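Local coordinates for Tautomerase_3 domain-containing protein (Corynebacterium halotolerans YIM 70093 = DSM 44683, PDB 7M58), which belongs to the cis-3-chloroacrylic acid dehalogenase family of the tautomerase superfamily and probably acts as a hydrolytic dehalogenase or a related tautomerase, at residues R17-D22 against A90-L95. Numbering follows the deposited sequence.
Sequences RAAVAD and ADVLEL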
# COMPACT_ATOMS: atom_id res chain seq x y z
N ARG A 17 -0.29 16.43 -12.92
CA ARG A 17 -1.10 15.61 -12.02
C ARG A 17 -2.54 15.56 -12.49
O ARG A 17 -3.19 14.51 -12.40
CB ARG A 17 -1.09 16.17 -10.58
CG ARG A 17 0.14 15.97 -9.73
CD ARG A 17 -0.16 16.61 -8.38
NE ARG A 17 0.85 16.41 -7.35
CZ ARG A 17 0.82 17.00 -6.16
NH1 ARG A 17 -0.16 17.84 -5.85
NH2 ARG A 17 1.77 16.75 -5.27
N ALA A 18 -3.07 16.70 -12.93
CA ALA A 18 -4.44 16.73 -13.43
C ALA A 18 -4.57 15.87 -14.68
O ALA A 18 -5.56 15.14 -14.84
CB ALA A 18 -4.83 18.17 -13.74
N ALA A 19 -3.57 15.91 -15.56
CA ALA A 19 -3.60 15.12 -16.78
C ALA A 19 -3.45 13.63 -16.48
O ALA A 19 -4.11 12.80 -17.11
CB ALA A 19 -2.50 15.59 -17.75
N VAL A 20 -2.58 13.28 -15.53
CA VAL A 20 -2.41 11.87 -15.17
C VAL A 20 -3.69 11.32 -14.55
O VAL A 20 -4.15 10.22 -14.89
CB VAL A 20 -1.21 11.70 -14.22
CG1 VAL A 20 -1.25 10.32 -13.57
CG2 VAL A 20 0.12 11.91 -14.94
N ALA A 21 -4.29 12.08 -13.62
CA ALA A 21 -5.55 11.66 -13.02
C ALA A 21 -6.63 11.48 -14.07
O ALA A 21 -7.39 10.50 -14.04
CB ALA A 21 -5.98 12.67 -11.96
N ASP A 22 -6.73 12.42 -15.02
CA ASP A 22 -7.72 12.29 -16.09
C ASP A 22 -7.47 11.05 -16.94
O ASP A 22 -8.41 10.35 -17.33
CB ASP A 22 -7.72 13.53 -16.97
CG ASP A 22 -8.77 13.46 -18.09
OD1 ASP A 22 -9.96 13.74 -17.83
OD2 ASP A 22 -8.40 13.08 -19.23
N ALA A 90 3.72 7.17 -19.45
CA ALA A 90 5.07 7.52 -19.90
C ALA A 90 5.02 8.64 -20.94
O ALA A 90 5.80 9.60 -20.87
CB ALA A 90 5.79 6.29 -20.45
N ASP A 91 4.10 8.55 -21.91
CA ASP A 91 3.95 9.64 -22.88
C ASP A 91 3.45 10.93 -22.21
O ASP A 91 4.00 12.01 -22.48
CB ASP A 91 3.04 9.22 -24.04
CG ASP A 91 3.35 9.99 -25.35
OD1 ASP A 91 4.48 10.55 -25.49
OD2 ASP A 91 2.49 10.01 -26.25
N VAL A 92 2.44 10.84 -21.35
CA VAL A 92 1.90 12.06 -20.73
C VAL A 92 2.97 12.78 -19.92
O VAL A 92 3.03 14.02 -19.92
CB VAL A 92 0.66 11.71 -19.88
CG1 VAL A 92 0.47 12.70 -18.76
CG2 VAL A 92 -0.56 11.70 -20.75
N LEU A 93 3.84 12.04 -19.23
CA LEU A 93 4.90 12.64 -18.43
C LEU A 93 6.19 12.84 -19.22
O LEU A 93 7.16 13.35 -18.65
CB LEU A 93 5.19 11.78 -17.20
CG LEU A 93 4.06 11.60 -16.17
CD1 LEU A 93 4.49 10.63 -15.06
CD2 LEU A 93 3.61 12.93 -15.59
N GLU A 94 6.23 12.47 -20.50
CA GLU A 94 7.44 12.53 -21.32
C GLU A 94 8.59 11.79 -20.64
O GLU A 94 9.68 12.32 -20.41
CB GLU A 94 7.80 13.98 -21.65
CG GLU A 94 6.63 14.75 -22.26
CD GLU A 94 7.03 16.09 -22.87
OE1 GLU A 94 7.14 16.17 -24.11
OE2 GLU A 94 7.21 17.07 -22.11
N LEU A 95 8.33 10.53 -20.31
CA LEU A 95 9.23 9.58 -19.69
C LEU A 95 9.36 8.35 -20.59
O LEU A 95 8.48 8.08 -21.41
CB LEU A 95 8.68 9.14 -18.33
CG LEU A 95 8.84 10.12 -17.18
CD1 LEU A 95 8.28 9.49 -15.90
CD2 LEU A 95 10.30 10.50 -17.06
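Val92, in the last turn of helix 75-92, meets helix 14-31 through a single methyl. Its CG1 lies 3.9 Å from CG2 of Val20, the two side chains running obliquely past each other. The same methyl brushes the CB of Ala19 more loosely, at 4.3 Å. Leu93 follows and provides the closest approach: its CD2 comes within 3.7 Å of Val20 CG2, and the two side chains meet at about a right angle. Although the CB of Leu93 does not face the other helix, its isobutyl group reaches across, so that Val20 CG2 touches both Val92 and Leu93. Leu93 also packs on Ile12 and on Val63 of strand 63-70, while Val20 rests on Phe43 of strand 40-46; the contact thus joins the two long helices above the beta-sheet they share, as in the beta-alpha-beta halves of the tautomerase fold. At Glu94 the chain leaves the helix with positive phi in a Schellman motif, in which Glu94 N bonds to Asp91 O (3.0 Å) and Leu95 N to Ala90 O. The Glu94 carboxylate forms a salt bridge to Arg16, a second tie between this helix end and helix 14-31. Between the two segments themselves no hydrogen bond or salt bridge forms, and the modest 132 Å² buried implies a light, purely van der Waals contact of methyl groups.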